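PDB 3ALJ: 2-methyl-3-hydroxypyridine-5-carboxylic acid oxygenase from Mesorhizobium loti, which uses bound FAD to oxygenate 2-methyl-3-hydroxypyridine-5-carboxylic acid, probably opening its pyridine ring. Local coordinates for residues G59-E64 against R367-R372; D71-S76 against P100-T105; M202-P207 against V246-F251. All coordinates share one frame; numbering follows the deposited sequence. Where two conformers were deposited one is given.

Interaction 1: G59-E64 against R367-R372; sequences GLRVLE and RYDPLR
Arg61 meets Asp369 side-on, giving NE to one carboxylate oxygen and NH2 to the other. The bond from Arg61 NE to Asp369 OD1 is 2.9 Å long and lies in the guanidinium plane, but it comes down on OD1 from above the carboxylate. Arg61 NH2 reaches Asp369 OD2 at 2.8 Å on the syn side but tilted out of the carboxylate plane, with a more bent N-H...O angle of 139°. The two flat groups are therefore not coplanar: their planes stand 64° apart, and the salt bridge is a skewed two-point grip. The arginine chain is bent at both chi2 and chi3, which turns the guanidinium so that NE and NH2 face Asp369 and NH1 lies beside Glu64, one turn further on. Arg61 NH1 donates to Glu64 OE2 at 3.0 Å, so the cation is shared between two carboxylates. Asp369 is itself held from behind by its own chain. The backbone N of Leu371 donates to OD1 from the face opposite Arg61 NE, closing an Asx turn, while a weak bond runs from Arg372 N to OD2. These bonds fix the rotation of the carboxylate.

Leu371 lies over one guanidinium face, its CD1 3.6 Å above the plane of Arg61 and displaced toward the rim, and its CD2 rests 3.5 Å from Arg61 O. On the more buried flank Pro370 packs against the helix, its CG meeting Val62 CG2 at 3.7 Å and its CD lying against Arg61 CB.

The contact pins the C-terminal tail to helix 57-65. Helix 300-314 packs against both partners, with Val306 touching Val62 and Tyr368, and Phe309 touching Leu371; Gln313 binds Pro370 O. Tyr368 also rests on helix 321-349, while strand 368-369 pairs antiparallel with strand 374-375.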
loop_
_atom_site.group_PDB
_atom_site.type_symbol
_atom_site.label_atom_id
_atom_site.label_comp_id
_atom_site.label_asym_id
_atom_site.label_seq_id
_atom_site.Cartn_x
_atom_site.Cartn_y
_atom_site.Cartn_z
ATOM N N GLY A 59 1.388 -9.753 -2.663
ATOM C CA GLY A 59 0.278 -8.927 -3.230
ATOM C C GLY A 59 -0.134 -9.439 -4.554
ATOM O O GLY A 59 -1.331 -9.393 -4.891
ATOM N N LEU A 60 0.828 -9.856 -5.399
ATOM C CA LEU A 60 0.502 -10.355 -6.711
ATOM C C LEU A 60 -0.341 -11.653 -6.599
ATOM O O LEU A 60 -1.243 -11.836 -7.429
ATOM C CB LEU A 60 1.802 -10.545 -7.536
ATOM C CG LEU A 60 2.522 -9.255 -7.857
ATOM C CD1 LEU A 60 3.909 -9.607 -8.421
ATOM C CD2 LEU A 60 1.740 -8.358 -8.839
ATOM N N ARG A 61 -0.051 -12.514 -5.603
ATOM C CA ARG A 61 -0.824 -13.751 -5.402
ATOM C C ARG A 61 -2.217 -13.362 -4.902
ATOM O O ARG A 61 -3.181 -14.036 -5.312
ATOM C CB ARG A 61 -0.079 -14.589 -4.345
ATOM C CG ARG A 61 1.191 -15.316 -4.898
ATOM C CD ARG A 61 0.844 -16.324 -6.042
ATOM N NE ARG A 61 0.330 -17.544 -5.415
ATOM C CZ ARG A 61 0.239 -18.685 -6.064
ATOM N NH1 ARG A 61 0.318 -18.673 -7.382
ATOM N NH2 ARG A 61 -0.069 -19.798 -5.356
ATOM N N VAL A 62 -2.361 -12.305 -4.076
ATOM C CA VAL A 62 -3.717 -11.867 -3.789
ATOM C C VAL A 62 -4.421 -11.500 -5.074
ATOM O O VAL A 62 -5.583 -11.907 -5.296
ATOM C CB VAL A 62 -3.720 -10.666 -2.826
ATOM C CG1 VAL A 62 -5.169 -10.115 -2.662
ATOM C CG2 VAL A 62 -3.191 -11.054 -1.440
ATOM N N LEU A 63 -3.773 -10.701 -5.947
ATOM C CA LEU A 63 -4.449 -10.314 -7.186
ATOM C C LEU A 63 -4.866 -11.507 -8.023
ATOM O O LEU A 63 -5.940 -11.543 -8.641
ATOM C CB LEU A 63 -3.542 -9.371 -8.062
ATOM C CG LEU A 63 -3.390 -7.978 -7.423
ATOM C CD1 LEU A 63 -2.245 -7.283 -8.106
ATOM C CD2 LEU A 63 -4.679 -7.162 -7.652
ATOM N N GLU A 64 -3.985 -12.529 -8.077
ATOM C CA GLU A 64 -4.388 -13.799 -8.743
ATOM C C GLU A 64 -5.618 -14.391 -8.140
ATOM O O GLU A 64 -6.508 -14.847 -8.863
ATOM C CB GLU A 64 -3.156 -14.738 -8.616
ATOM C CG GLU A 64 -3.366 -16.020 -9.419
ATOM C CD GLU A 64 -2.111 -17.014 -9.345
ATOM O OE1 GLU A 64 -2.416 -18.190 -9.639
ATOM O OE2 GLU A 64 -1.008 -16.553 -9.004
ATOM N N ARG A 367 7.562 -13.059 0.665
ATOM C CA ARG A 367 7.627 -14.483 0.356
ATOM C C ARG A 367 6.377 -15.223 0.635
ATOM O O ARG A 367 6.158 -16.345 0.098
ATOM C CB ARG A 367 8.796 -15.126 1.124
ATOM C CG ARG A 367 10.160 -14.680 0.537
ATOM C CD ARG A 367 11.313 -15.264 1.346
ATOM N NE ARG A 367 11.229 -16.687 1.135
ATOM C CZ ARG A 367 11.013 -17.566 2.084
ATOM N NH1 ARG A 367 10.989 -17.215 3.395
ATOM N NH2 ARG A 367 10.815 -18.805 1.673
ATOM N N TYR A 368 5.489 -14.701 1.544
ATOM C CA TYR A 368 4.294 -15.407 1.904
ATOM C C TYR A 368 3.355 -15.523 0.723
ATOM O O TYR A 368 3.046 -14.531 0.012
ATOM C CB TYR A 368 3.594 -14.640 3.078
ATOM C CG TYR A 368 2.335 -15.353 3.525
ATOM C CD1 TYR A 368 2.429 -16.681 4.062
ATOM C CD2 TYR A 368 1.075 -14.789 3.309
ATOM C CE1 TYR A 368 1.267 -17.350 4.435
ATOM C CE2 TYR A 368 -0.066 -15.438 3.740
ATOM C CZ TYR A 368 0.034 -16.770 4.245
ATOM O OH TYR A 368 -1.110 -17.457 4.632
ATOM N N ASP A 369 2.849 -16.760 0.443
ATOM C CA ASP A 369 1.802 -16.949 -0.562
ATOM C C ASP A 369 0.461 -17.142 0.155
ATOM O O ASP A 369 0.216 -18.195 0.740
ATOM C CB ASP A 369 2.093 -18.239 -1.342
ATOM C CG ASP A 369 0.952 -18.559 -2.214
ATOM O OD1 ASP A 369 0.131 -17.704 -2.559
ATOM O OD2 ASP A 369 0.859 -19.701 -2.669
ATOM N N PRO A 370 -0.437 -16.161 0.115
ATOM C CA PRO A 370 -1.690 -16.303 0.782
ATOM C C PRO A 370 -2.572 -17.366 0.151
ATOM O O PRO A 370 -3.516 -17.822 0.864
ATOM C CB PRO A 370 -2.317 -14.864 0.599
ATOM C CG PRO A 370 -1.697 -14.407 -0.691
ATOM C CD PRO A 370 -0.284 -14.891 -0.595
ATOM N N LEU A 371 -2.391 -17.794 -1.115
ATOM C CA LEU A 371 -3.352 -18.769 -1.738
ATOM C C LEU A 371 -3.058 -20.154 -1.134
ATOM O O LEU A 371 -4.009 -20.872 -0.713
ATOM C CB LEU A 371 -3.137 -18.728 -3.250
ATOM C CG LEU A 371 -3.237 -17.334 -3.942
ATOM C CD1 LEU A 371 -3.353 -17.580 -5.447
ATOM C CD2 LEU A 371 -4.507 -16.692 -3.400
ATOM N N ARG A 372 -1.790 -20.522 -1.101
ATOM C CA ARG A 372 -1.375 -21.830 -0.508
ATOM C C ARG A 372 -1.065 -21.781 0.937
ATOM O O ARG A 372 -0.912 -22.867 1.599
ATOM C CB ARG A 372 -0.101 -22.370 -1.149
ATOM C CG ARG A 372 -0.428 -22.752 -2.581
ATOM C CD ARG A 372 0.770 -23.309 -3.318
ATOM N NE ARG A 372 1.204 -24.515 -2.655
ATOM C CZ ARG A 372 2.481 -24.730 -2.392
ATOM N NH1 ARG A 372 3.363 -23.845 -2.840
ATOM N NH2 ARG A 372 2.867 -25.869 -1.793
#

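Interaction 2: D71-S76 against P100-T105; sequences DVLQGS and PWRIMT
Arg102 reaches across to the turn after helix 69-73 and holds it with two nitrogens. Arg102 NE donates almost straight to Ser76 OG (2.8 Å, 170°), and Arg102 NH2 donates to Leu73 O at 2.9 Å; both acceptors lie at the guanidinium edge, in its plane. Leu73 CD2 sits 3.5 Å above one face of the Arg102 guanidinium, toward the rim, and Ser76 O lies over the other.

Each acceptor is placed by a second bond. Ser76 OG, set between its backbone N and carbonyl carbon (chi1 63°), donates a hydrogen bond to Val72 O at 2.7 Å. Leu73 O also takes Ser76 N, from the opposite face to Arg102, in a type II turn with Gly75 at positive phi. With an alanine in place of Arg102, Ser76 OG and Leu73 O would probably lose their side-chain donor and the turn would be less firmly tied to the strand.

Deeper in, Val72 CG1 packs on Met104 SD at 3.6 Å. A water joins Gly75 O to Thr105 N. Thr78 binds Arg102 NH1. Strand 101-105 pairs antiparallel with strand 52-56, while Leu109 of helix 106-119 touches both Val72 and Met104.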
loop_
_atom_site.group_PDB
_atom_site.type_symbol
_atom_site.label_atom_id
_atom_site.label_comp_id
_atom_site.label_asym_id
_atom_site.label_seq_id
_atom_site.Cartn_x
_atom_site.Cartn_y
_atom_site.Cartn_z
ATOM N N ASP A 71 -4.938 -7.820 -15.418
ATOM C CA ASP A 71 -5.158 -6.460 -15.704
ATOM C C ASP A 71 -4.051 -5.622 -14.987
ATOM O O ASP A 71 -3.762 -4.508 -15.457
ATOM C CB ASP A 71 -6.556 -5.988 -15.157
ATOM C CG ASP A 71 -7.691 -6.157 -16.146
ATOM O OD1 ASP A 71 -7.485 -6.665 -17.254
ATOM O OD2 ASP A 71 -8.853 -5.789 -15.695
ATOM N N VAL A 72 -3.543 -6.085 -13.816
ATOM C CA VAL A 72 -2.455 -5.320 -13.182
ATOM C C VAL A 72 -1.122 -5.465 -13.968
ATOM O O VAL A 72 -0.414 -4.533 -14.153
ATOM C CB VAL A 72 -2.352 -5.813 -11.737
ATOM C CG1 VAL A 72 -1.079 -5.287 -11.087
ATOM C CG2 VAL A 72 -3.577 -5.282 -10.924
ATOM N N LEU A 73 -0.836 -6.744 -14.342
ATOM C CA LEU A 73 0.490 -6.951 -15.033
ATOM C C LEU A 73 0.592 -6.239 -16.379
ATOM O O LEU A 73 1.627 -5.691 -16.728
ATOM C CB LEU A 73 0.735 -8.459 -15.312
ATOM C CG LEU A 73 0.902 -9.292 -14.032
ATOM C CD1 LEU A 73 1.271 -10.775 -14.433
ATOM C CD2 LEU A 73 2.101 -8.742 -13.156
ATOM N N GLN A 74 -0.554 -6.142 -17.117
ATOM C CA GLN A 74 -0.581 -5.316 -18.325
ATOM C C GLN A 74 -0.407 -3.832 -17.979
ATOM O O GLN A 74 -1.190 -3.396 -17.076
ATOM C CB GLN A 74 -1.926 -5.546 -18.969
ATOM C CG GLN A 74 -2.109 -4.724 -20.227
ATOM C CD GLN A 74 -1.160 -5.190 -21.372
ATOM O OE1 GLN A 74 -0.909 -6.395 -21.600
ATOM N NE2 GLN A 74 -0.635 -4.220 -22.076
ATOM N N GLY A 75 0.559 -3.121 -18.493
ATOM C CA GLY A 75 0.721 -1.727 -18.078
ATOM C C GLY A 75 1.522 -1.478 -16.780
ATOM O O GLY A 75 1.518 -0.340 -16.294
ATOM N N SER A 76 2.179 -2.545 -16.261
ATOM C CA SER A 76 3.063 -2.309 -15.107
ATOM C C SER A 76 4.432 -3.006 -15.406
ATOM O O SER A 76 4.581 -3.604 -16.457
ATOM C CB SER A 76 2.428 -2.807 -13.828
ATOM O OG SER A 76 2.220 -4.233 -13.881
ATOM N N PRO A 100 8.790 -12.678 -7.380
ATOM C CA PRO A 100 8.077 -11.662 -8.184
ATOM C C PRO A 100 7.829 -10.311 -7.480
ATOM O O PRO A 100 7.670 -10.261 -6.270
ATOM C CB PRO A 100 6.766 -12.365 -8.443
ATOM C CG PRO A 100 7.125 -13.898 -8.486
ATOM C CD PRO A 100 8.112 -13.991 -7.406
ATOM N N TRP A 101 7.927 -9.224 -8.272
ATOM C CA TRP A 101 7.617 -7.868 -7.763
ATOM C C TRP A 101 7.241 -7.052 -8.933
ATOM O O TRP A 101 7.422 -7.432 -10.093
ATOM C CB TRP A 101 8.804 -7.298 -6.935
ATOM C CG TRP A 101 10.102 -7.138 -7.672
ATOM C CD1 TRP A 101 10.923 -8.147 -8.202
ATOM C CD2 TRP A 101 10.798 -5.898 -7.916
ATOM N NE1 TRP A 101 12.047 -7.578 -8.812
ATOM C CE2 TRP A 101 11.990 -6.200 -8.632
ATOM C CE3 TRP A 101 10.507 -4.505 -7.644
ATOM C CZ2 TRP A 101 12.911 -5.227 -9.020
ATOM C CZ3 TRP A 101 11.412 -3.585 -7.979
ATOM C CH2 TRP A 101 12.594 -3.884 -8.665
ATOM N N ARG A 102 6.674 -5.872 -8.650
ATOM C CA ARG A 102 6.057 -5.087 -9.721
ATOM C C ARG A 102 5.896 -3.685 -9.259
ATOM O O ARG A 102 5.557 -3.423 -8.062
ATOM C CB ARG A 102 4.624 -5.640 -10.023
ATOM C CG ARG A 102 4.153 -5.339 -11.471
ATOM C CD ARG A 102 4.999 -6.199 -12.516
ATOM N NE ARG A 102 4.380 -6.068 -13.820
ATOM C CZ ARG A 102 4.818 -6.807 -14.839
ATOM N NH1 ARG A 102 5.922 -7.545 -14.733
ATOM N NH2 ARG A 102 4.196 -6.809 -15.980
ATOM N N ILE A 103 6.090 -2.710 -10.138
ATOM C CA ILE A 103 5.873 -1.270 -9.867
ATOM C C ILE A 103 4.755 -0.837 -10.803
ATOM O O ILE A 103 4.655 -1.259 -11.967
ATOM C CB ILE A 103 7.095 -0.442 -10.155
ATOM C CG1 ILE A 103 8.280 -0.993 -9.313
ATOM C CG2 ILE A 103 6.867 1.000 -9.810
ATOM C CD1 ILE A 103 9.590 -0.282 -9.635
ATOM N N MET A 104 3.879 0.030 -10.256
ATOM C CA MET A 104 2.704 0.515 -11.061
ATOM C C MET A 104 2.266 1.827 -10.465
ATOM O O MET A 104 2.558 2.162 -9.331
ATOM C CB MET A 104 1.534 -0.478 -11.051
ATOM C CG MET A 104 1.052 -0.714 -9.581
ATOM S SD MET A 104 0.245 -2.347 -9.418
ATOM C CE MET A 104 1.781 -3.386 -9.356
ATOM N N THR A 105 1.434 2.503 -11.238
ATOM C CA THR A 105 0.765 3.685 -10.588
ATOM C C THR A 105 -0.347 3.157 -9.645
ATOM O O THR A 105 -0.924 2.116 -9.865
ATOM C CB THR A 105 0.219 4.690 -11.659
ATOM O OG1 THR A 105 -0.908 4.103 -12.336
ATOM C CG2 THR A 105 1.281 5.116 -12.681
HETATM O O HOH W 1 1.120 1.447 -14.022
#

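Interaction 3: M202-P207 against V246-F251; sequences MWNFWP and VEMFPF
An extended chain beyond CG (chi3 165°) carries the Met202 sulfur past Phe249 to Phe251, whose own ring is swung between its backbone N and carbonyl carbon (chi1 40°). Met202 SD thus arrives at the edge of the Phe251 ring, 3.6 Å from CE2 and 5.0 Å from the ring centroid. Toward Phe249 the same Met202 SD is oblique, 5.3 Å from the centroid, making a second Met-aromatic contact. Met202 CB and the backbone O also touch Phe249 CE2, the carbonyl oxygen lying at the ring edge, 3.5 Å away.

Asn204 ND2 also reaches Phe249, lying 3.4 Å from its CZ with amide and ring planes 80° apart, and it donates to a water that also binds Met248 O. Pro207, after a cis peptide bond, meets Met248 tip to tip, Pro207 CD lying 4.1 Å from Met248 CG.

Around this, Trp85 of strand 82-86 touches Met202 and meets Phe251 edge-to-face, while Ile212 of strand 211-216 packs on Phe249. Segment 246-251 is thereby seated against 202-207 chiefly by sulfur and aromatic edges. The polar link between the two is a water bridge, so shape rather than charge pairing appears to join them, although a Glu247–Arg208 salt bridge adjoins.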
loop_
_atom_site.group_PDB
_atom_site.type_symbol
_atom_site.label_atom_id
_atom_site.label_comp_id
_atom_site.label_asym_id
_atom_site.label_seq_id
_atom_site.Cartn_x
_atom_site.Cartn_y
_atom_site.Cartn_z
ATOM N N MET A 202 18.242 6.363 -4.668
ATOM C CA MET A 202 19.400 7.260 -4.734
ATOM C C MET A 202 19.509 8.075 -3.459
ATOM O O MET A 202 18.815 9.085 -3.234
ATOM C CB MET A 202 19.244 8.238 -5.910
ATOM C CG MET A 202 18.975 7.524 -7.239
ATOM S SD MET A 202 18.411 8.725 -8.447
ATOM C CE MET A 202 18.578 7.820 -10.024
ATOM N N TRP A 203 20.360 7.587 -2.534
ATOM C CA TRP A 203 20.519 8.244 -1.209
ATOM C C TRP A 203 21.677 9.243 -1.200
ATOM O O TRP A 203 22.750 9.053 -1.876
ATOM C CB TRP A 203 20.945 7.188 -0.200
ATOM C CG TRP A 203 19.775 6.271 0.231
ATOM C CD1 TRP A 203 19.273 5.180 -0.426
ATOM C CD2 TRP A 203 19.061 6.382 1.451
ATOM N NE1 TRP A 203 18.283 4.620 0.379
ATOM C CE2 TRP A 203 18.132 5.347 1.530
ATOM C CE3 TRP A 203 19.089 7.312 2.509
ATOM C CZ2 TRP A 203 17.235 5.195 2.607
ATOM C CZ3 TRP A 203 18.219 7.154 3.593
ATOM C CH2 TRP A 203 17.317 6.129 3.640
ATOM N N ASN A 204 21.528 10.276 -0.361
ATOM C CA ASN A 204 22.646 11.159 -0.019
ATOM C C ASN A 204 22.434 11.648 1.382
ATOM O O ASN A 204 21.303 11.961 1.742
ATOM C CB ASN A 204 22.671 12.419 -0.915
ATOM C CG ASN A 204 22.847 12.108 -2.359
ATOM O OD1 ASN A 204 24.013 12.013 -2.892
ATOM N ND2 ASN A 204 21.783 11.987 -3.130
ATOM N N PHE A 205 23.543 11.734 2.120
ATOM C CA PHE A 205 23.586 12.518 3.373
ATOM C C PHE A 205 24.416 13.762 3.214
ATOM O O PHE A 205 24.256 14.638 4.079
ATOM C CB PHE A 205 24.111 11.621 4.487
ATOM C CG PHE A 205 23.284 10.392 4.726
ATOM C CD1 PHE A 205 21.950 10.496 5.095
ATOM C CD2 PHE A 205 23.773 9.145 4.516
ATOM C CE1 PHE A 205 21.165 9.260 5.288
ATOM C CE2 PHE A 205 23.036 7.987 4.734
ATOM C CZ PHE A 205 21.751 8.062 5.134
ATOM N N TRP A 206 25.322 13.829 2.254
ATOM C CA TRP A 206 26.175 14.966 2.037
ATOM C C TRP A 206 26.004 15.383 0.618
ATOM O O TRP A 206 25.913 14.524 -0.243
ATOM C CB TRP A 206 27.684 14.574 2.365
ATOM C CG TRP A 206 28.636 15.720 2.107
ATOM C CD1 TRP A 206 29.026 16.645 3.064
ATOM C CD2 TRP A 206 29.156 16.155 0.855
ATOM N NE1 TRP A 206 29.845 17.544 2.465
ATOM C CE2 TRP A 206 29.904 17.346 1.125
ATOM C CE3 TRP A 206 29.133 15.652 -0.402
ATOM C CZ2 TRP A 206 30.637 18.005 0.133
ATOM C CZ3 TRP A 206 29.846 16.366 -1.462
ATOM C CH2 TRP A 206 30.545 17.543 -1.143
ATOM N N PRO A 207 25.984 16.691 0.289
ATOM C CA PRO A 207 26.153 17.846 1.178
ATOM C C PRO A 207 24.839 18.213 1.876
ATOM O O PRO A 207 24.891 19.023 2.807
ATOM C CB PRO A 207 26.583 18.969 0.200
ATOM C CG PRO A 207 25.859 18.621 -1.117
ATOM C CD PRO A 207 25.956 17.055 -1.149
ATOM N N VAL A 246 17.668 19.255 -8.812
ATOM C CA VAL A 246 18.630 19.079 -9.913
ATOM C C VAL A 246 20.087 19.152 -9.402
ATOM O O VAL A 246 20.979 18.358 -9.908
ATOM C CB VAL A 246 18.342 20.121 -11.021
ATOM C CG1 VAL A 246 19.508 20.106 -12.124
ATOM C CG2 VAL A 246 16.998 19.834 -11.670
ATOM N N GLU A 247 20.380 19.985 -8.397
ATOM C CA GLU A 247 21.770 20.073 -7.898
ATOM C C GLU A 247 22.266 18.697 -7.430
ATOM O O GLU A 247 23.435 18.358 -7.691
ATOM C CB GLU A 247 21.891 21.088 -6.769
ATOM C CG GLU A 247 23.306 21.066 -6.172
ATOM C CD GLU A 247 23.509 22.096 -5.044
ATOM O OE1 GLU A 247 22.564 22.309 -4.194
ATOM O OE2 GLU A 247 24.633 22.680 -5.040
ATOM N N MET A 248 21.418 17.934 -6.716
ATOM C CA MET A 248 21.922 16.674 -6.153
ATOM C C MET A 248 21.549 15.482 -7.003
ATOM O O MET A 248 22.167 14.479 -6.797
ATOM C CB MET A 248 21.530 16.526 -4.626
ATOM C CG MET A 248 22.647 17.309 -3.514
ATOM S SD MET A 248 21.838 17.155 -2.027
ATOM C CE MET A 248 22.395 15.441 -1.792
ATOM N N PHE A 249 20.740 15.643 -8.031
ATOM C CA PHE A 249 20.389 14.544 -8.944
ATOM C C PHE A 249 20.392 15.055 -10.367
ATOM O O PHE A 249 19.387 14.990 -11.095
ATOM C CB PHE A 249 19.011 13.977 -8.596
ATOM C CG PHE A 249 18.908 13.579 -7.117
ATOM C CD1 PHE A 249 18.597 14.528 -6.129
ATOM C CD2 PHE A 249 19.120 12.227 -6.656
ATOM C CE1 PHE A 249 18.535 14.219 -4.790
ATOM C CE2 PHE A 249 19.033 11.880 -5.278
ATOM C CZ PHE A 249 18.762 12.867 -4.319
ATOM N N PRO A 250 21.603 15.489 -10.781
ATOM C CA PRO A 250 21.591 16.185 -12.086
ATOM C C PRO A 250 21.295 15.299 -13.238
ATOM O O PRO A 250 20.745 15.722 -14.243
ATOM C CB PRO A 250 23.033 16.797 -12.126
ATOM C CG PRO A 250 23.853 15.840 -11.274
ATOM C CD PRO A 250 22.891 15.621 -10.031
ATOM N N PHE A 251 21.568 14.002 -13.112
ATOM C CA PHE A 251 21.308 12.999 -14.108
ATOM C C PHE A 251 19.780 12.741 -14.336
ATOM O O PHE A 251 19.382 12.055 -15.313
ATOM C CB PHE A 251 22.044 11.721 -13.753
ATOM C CG PHE A 251 21.980 11.447 -12.299
ATOM C CD1 PHE A 251 23.064 11.804 -11.492
ATOM C CD2 PHE A 251 20.831 10.907 -11.701
ATOM C CE1 PHE A 251 22.987 11.689 -10.073
ATOM C CE2 PHE A 251 20.754 10.772 -10.310
ATOM C CZ PHE A 251 21.784 11.154 -9.486
HETATM O O HOH W 2 22.269 11.548 -5.909
#

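How the interactions relate
Interactions 1 and 2 adjoin, their centres about 14 Å apart, and share one packed layer: Leu63 CD1 meets Val72 CG2 at 3.7 Å, and Leu60 lies against Pro100 and Arg102, linking the consecutive helices 57-65 and 69-73. Each is organised by an arginine, but that of interaction 1 is paired with carboxylates, whereas that of interaction 2 serves neutral oxygens on a turn; the Ile103 side chain lies about 8 Å from FAD at nearest atoms. Interaction 3 is peripheral, its centre about 27 Å from the chain centre, and joins a strand of the seven-stranded mixed sheet to the region of helix 242-248; it relies on thioethers and rings. All three are partly buried.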